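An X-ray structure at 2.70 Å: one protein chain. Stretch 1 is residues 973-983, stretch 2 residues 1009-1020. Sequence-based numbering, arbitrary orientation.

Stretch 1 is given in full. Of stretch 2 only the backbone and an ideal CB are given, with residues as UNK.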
# COMPACT_ATOMS: atom_id res chain seq x y z
N PRO A 973 14.34 -20.63 12.20
CA PRO A 973 14.67 -22.06 12.29
C PRO A 973 13.45 -22.92 12.07
O PRO A 973 12.37 -22.62 12.59
CB PRO A 973 15.21 -22.20 13.72
CG PRO A 973 14.49 -21.17 14.46
CD PRO A 973 14.34 -19.99 13.52
N LEU A 974 13.61 -23.97 11.25
CA LEU A 974 12.64 -25.06 11.18
C LEU A 974 12.76 -25.92 12.44
O LEU A 974 13.85 -26.37 12.78
CB LEU A 974 12.89 -25.92 9.95
CG LEU A 974 12.00 -27.14 9.75
CD1 LEU A 974 10.70 -26.72 9.12
CD2 LEU A 974 12.70 -28.21 8.89
N GLU A 975 11.64 -26.12 13.14
CA GLU A 975 11.66 -26.79 14.45
C GLU A 975 12.03 -28.27 14.36
O GLU A 975 12.87 -28.76 15.12
CB GLU A 975 10.32 -26.62 15.14
CG GLU A 975 9.91 -25.16 15.35
CD GLU A 975 8.54 -25.03 15.99
OE1 GLU A 975 8.15 -25.95 16.76
OE2 GLU A 975 7.87 -24.00 15.73
N THR A 976 11.39 -29.01 13.45
CA THR A 976 11.55 -30.45 13.36
C THR A 976 11.75 -30.85 11.91
O THR A 976 10.94 -30.48 11.05
CB THR A 976 10.33 -31.19 13.91
OG1 THR A 976 10.07 -30.79 15.27
CG2 THR A 976 10.59 -32.67 13.86
N LEU A 977 12.78 -31.66 11.67
CA LEU A 977 13.04 -32.28 10.37
C LEU A 977 13.01 -33.80 10.51
O LEU A 977 13.62 -34.36 11.43
CB LEU A 977 14.38 -31.81 9.79
CG LEU A 977 14.69 -32.39 8.40
CD1 LEU A 977 13.67 -31.92 7.42
CD2 LEU A 977 16.05 -31.97 7.91
N TYR A 978 12.27 -34.46 9.64
CA TYR A 978 12.20 -35.91 9.59
C TYR A 978 13.22 -36.46 8.61
O TYR A 978 13.45 -35.87 7.54
CB TYR A 978 10.78 -36.37 9.22
CG TYR A 978 9.79 -36.18 10.34
CD1 TYR A 978 9.66 -37.13 11.35
CD2 TYR A 978 8.99 -35.04 10.41
CE1 TYR A 978 8.79 -36.97 12.39
CE2 TYR A 978 8.07 -34.86 11.47
CZ TYR A 978 7.98 -35.83 12.45
OH TYR A 978 7.09 -35.69 13.51
N VAL A 979 13.84 -37.58 8.97
CA VAL A 979 14.93 -38.16 8.18
C VAL A 979 14.56 -39.59 7.82
O VAL A 979 14.20 -40.38 8.69
CB VAL A 979 16.27 -38.11 8.94
CG1 VAL A 979 17.40 -38.61 8.07
CG2 VAL A 979 16.54 -36.71 9.44
N VAL A 980 14.68 -39.92 6.54
CA VAL A 980 14.36 -41.26 6.04
C VAL A 980 15.60 -41.89 5.43
O VAL A 980 16.26 -41.27 4.58
CB VAL A 980 13.23 -41.23 5.01
CG1 VAL A 980 12.97 -42.64 4.54
CG2 VAL A 980 12.02 -40.68 5.65
N GLY A 981 15.94 -43.09 5.87
CA GLY A 981 17.08 -43.81 5.35
C GLY A 981 18.16 -43.96 6.39
O GLY A 981 18.12 -43.36 7.47
N ASP A 982 19.15 -44.78 6.06
CA ASP A 982 20.25 -45.06 6.98
C ASP A 982 21.58 -44.81 6.29
O ASP A 982 21.91 -45.47 5.30
CB ASP A 982 20.18 -46.49 7.54
CG ASP A 982 18.96 -46.70 8.45
OD1 ASP A 982 18.66 -45.84 9.32
OD2 ASP A 982 18.28 -47.74 8.27
N ASP A 983 22.32 -43.84 6.82
CA ASP A 983 23.65 -43.51 6.33
C ASP A 983 24.30 -42.61 7.36
O ASP A 983 23.95 -41.43 7.46
CB ASP A 983 23.59 -42.84 4.97
CG ASP A 983 24.96 -42.58 4.39
OD1 ASP A 983 25.78 -41.91 5.05
OD2 ASP A 983 25.22 -43.07 3.28
N UNK A 1009 3.66 -42.49 11.11
CA UNK A 1009 2.95 -41.24 10.85
C UNK A 1009 3.86 -40.02 11.06
O UNK A 1009 4.82 -40.04 11.85
CB UNK A 1009 1.72 -41.14 11.75
N UNK A 1010 3.50 -38.93 10.39
CA UNK A 1010 4.16 -37.65 10.55
C UNK A 1010 3.13 -36.55 10.30
O UNK A 1010 2.18 -36.77 9.55
CB UNK A 1010 5.36 -37.52 9.60
N UNK A 1011 3.29 -35.38 10.91
CA UNK A 1011 2.21 -34.38 10.90
C UNK A 1011 2.04 -33.75 9.53
O UNK A 1011 2.94 -33.84 8.68
CB UNK A 1011 2.48 -33.29 11.94
N UNK A 1012 0.91 -33.10 9.28
CA UNK A 1012 0.79 -32.34 8.03
C UNK A 1012 1.86 -31.26 7.93
O UNK A 1012 2.25 -30.65 8.93
CB UNK A 1012 -0.60 -31.71 7.92
N UNK A 1013 2.33 -31.03 6.70
CA UNK A 1013 3.28 -29.98 6.33
C UNK A 1013 4.69 -30.22 6.87
O UNK A 1013 5.49 -29.28 6.98
CB UNK A 1013 2.77 -28.63 6.83
N UNK A 1014 5.03 -31.47 7.15
CA UNK A 1014 6.37 -31.81 7.57
C UNK A 1014 7.34 -31.74 6.39
O UNK A 1014 6.96 -31.81 5.22
CB UNK A 1014 6.39 -33.20 8.20
N UNK A 1015 8.61 -31.61 6.73
CA UNK A 1015 9.69 -31.76 5.77
C UNK A 1015 10.42 -33.06 6.09
O UNK A 1015 10.74 -33.31 7.26
CB UNK A 1015 10.64 -30.56 5.81
N UNK A 1016 10.65 -33.89 5.08
CA UNK A 1016 11.25 -35.21 5.27
C UNK A 1016 12.50 -35.26 4.42
O UNK A 1016 12.41 -35.13 3.19
CB UNK A 1016 10.28 -36.34 4.90
N UNK A 1017 13.67 -35.40 5.07
CA UNK A 1017 14.95 -35.47 4.36
C UNK A 1017 15.31 -36.92 4.09
O UNK A 1017 15.28 -37.76 5.00
CB UNK A 1017 16.06 -34.79 5.16
N UNK A 1018 15.67 -37.21 2.84
CA UNK A 1018 16.07 -38.55 2.42
C UNK A 1018 17.59 -38.67 2.51
O UNK A 1018 18.32 -37.83 1.96
CB UNK A 1018 15.58 -38.85 1.00
N UNK A 1019 18.06 -39.70 3.20
CA UNK A 1019 19.48 -40.00 3.24
C UNK A 1019 19.71 -41.44 2.81
O UNK A 1019 18.87 -42.32 3.03
CB UNK A 1019 20.05 -39.75 4.64
N UNK A 1020 20.86 -41.68 2.18
CA UNK A 1020 21.24 -43.03 1.81
C UNK A 1020 20.98 -43.32 0.34
O UNK A 1020 20.55 -42.46 -0.44
CB UNK A 1020 20.49 -44.04 2.68

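Backbone geometry fixes the frame: strand 976-980 runs parallel to 1015-1018, so at the bridged pairs 978/1016, 979/1017 and 980/1018 the CB atoms point to the same face.

At 1009 the ideal CB has nothing of stretch 1 within 5.5 Å and points away; many residues would suit, and Trp1009 stands there. At 1010 the CB points toward stretch 1, 4.2 Å from Tyr978 CZ, so any residue with a CB can cover the ring, and what lies beyond CB is not set by stretch 1. Phe1010 fits: its CB lies 4.2 Å from the centroid of the Tyr978 ring, 11° off the normal, a CH-pi contact, while the phenyl group leads away.

Position 1011, phi -72°, admits proline among others; Pro1011 places CD 3.6 Å from Tyr978 CE2. Positions 1012 and 1013 are out of reach. The first, at phi -59°, suits proline among others, and Pro1012 is found; the second, at 69/24, favours glycine, asparagine or similar, yet holds His1013. Both occupy the middle of a type II turn.

The CB at 1014 points toward Tyr978 CD2, 3.9 Å away, leaving room for a small residue. Ser1014 closes the turn, its OG donating to Pro1011 O at 2.7 Å.

At 1015 the CB is 3.7 Å from Leu977 CD1 and 4.4 Å from Leu974 CD2, so a long aliphatic stem would suit. Arg1015 extends along Leu974, CD to CD2 3.8 Å, and Leu974 CD1 lies over a guanidinium face. Arg1015 O accepts a hydrogen bond from Tyr978 N at 3.1 Å.

Position 1016 shares a face with Tyr978 and Val980; valine, isoleucine or leucine would fit. Ile1016 packs CG2 against Val980 CG2 at 3.3 Å and CG1 against Tyr978 CB at 3.9 Å.

The CB at 1017 lies on the Val979 face, 3.9 Å from Leu977 CD2, which asks for apolar atoms near the backbone but allows a long chain. Arg1017 meets this with CB; its end leads away to partners elsewhere in the structure. Arg1017 N donates to Tyr978 O at 2.5 Å, and Arg1017 O accepts Val980 N at 2.7 Å.

At 1018 the CB is 4.4 Å from Val980 O; a small residue is sufficient for this contact, and Ala1018 is found.

At 1019 the CB is sideways, 4.5 Å from Val979 CG1 and 4.7 Å from Asp983 CB, favouring valine, isoleucine or leucine. Ile1019 brings CD1 to 3.7 Å from Val979 CG1, while Ile1019 N donates to Val980 O at 2.8 Å.

Position 1020, at 101/-179, would jam a CB against the preceding carbonyl, which calls for Gly1020; its CA lies 3.9 Å from Asp983 CB.

Stretch 2 1009-1020: WFPPHSRIRAIG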
# COMPACT_ATOMS: atom_id res chain seq x y z
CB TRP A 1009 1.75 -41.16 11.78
CG TRP A 1009 0.93 -39.89 11.79
CD1 TRP A 1009 -0.25 -39.67 11.14
CD2 TRP A 1009 1.18 -38.69 12.55
NE1 TRP A 1009 -0.73 -38.41 11.42
CE2 TRP A 1009 0.12 -37.79 12.29
CE3 TRP A 1009 2.22 -38.28 13.42
CZ2 TRP A 1009 0.06 -36.51 12.85
CZ3 TRP A 1009 2.16 -37.00 13.97
CH2 TRP A 1009 1.08 -36.13 13.69
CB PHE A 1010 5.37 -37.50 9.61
CG PHE A 1010 5.09 -37.88 8.18
CD1 PHE A 1010 4.59 -36.94 7.28
CD2 PHE A 1010 5.34 -39.17 7.72
CE1 PHE A 1010 4.33 -37.29 5.95
CE2 PHE A 1010 5.08 -39.52 6.39
CZ PHE A 1010 4.58 -38.57 5.51
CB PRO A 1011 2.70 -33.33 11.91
CG PRO A 1011 3.81 -33.94 12.64
CD PRO A 1011 4.43 -34.94 11.72
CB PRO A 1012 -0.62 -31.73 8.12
CG PRO A 1012 -1.40 -32.68 9.04
CD PRO A 1012 -0.36 -33.20 10.02
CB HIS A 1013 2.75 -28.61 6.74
CG HIS A 1013 1.31 -28.43 6.40
ND1 HIS A 1013 0.32 -28.37 7.35
CD2 HIS A 1013 0.69 -28.43 5.19
CE1 HIS A 1013 -0.86 -28.28 6.75
NE2 HIS A 1013 -0.66 -28.33 5.45
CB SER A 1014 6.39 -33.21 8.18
OG SER A 1014 5.48 -33.28 9.24
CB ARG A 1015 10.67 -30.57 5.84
CG ARG A 1015 10.21 -29.24 5.24
CD ARG A 1015 11.27 -28.19 5.42
NE ARG A 1015 10.84 -26.85 5.02
CZ ARG A 1015 11.56 -25.75 5.20
NH1 ARG A 1015 12.75 -25.81 5.79
NH2 ARG A 1015 11.11 -24.57 4.81
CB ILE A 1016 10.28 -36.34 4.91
CG1 ILE A 1016 9.03 -36.25 5.77
CG2 ILE A 1016 10.89 -37.63 5.15
CD1 ILE A 1016 7.80 -36.78 5.06
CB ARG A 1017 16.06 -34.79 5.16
CG ARG A 1017 17.33 -34.52 4.37
CD ARG A 1017 17.08 -33.50 3.28
NE ARG A 1017 18.28 -33.07 2.57
CZ ARG A 1017 18.71 -33.59 1.42
NH1 ARG A 1017 18.06 -34.59 0.83
NH2 ARG A 1017 19.81 -33.11 0.86
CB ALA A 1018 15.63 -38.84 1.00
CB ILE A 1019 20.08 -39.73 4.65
CG1 ILE A 1019 19.57 -40.73 5.69
CG2 ILE A 1019 19.79 -38.31 5.09
CD1 ILE A 1019 20.33 -40.65 6.98
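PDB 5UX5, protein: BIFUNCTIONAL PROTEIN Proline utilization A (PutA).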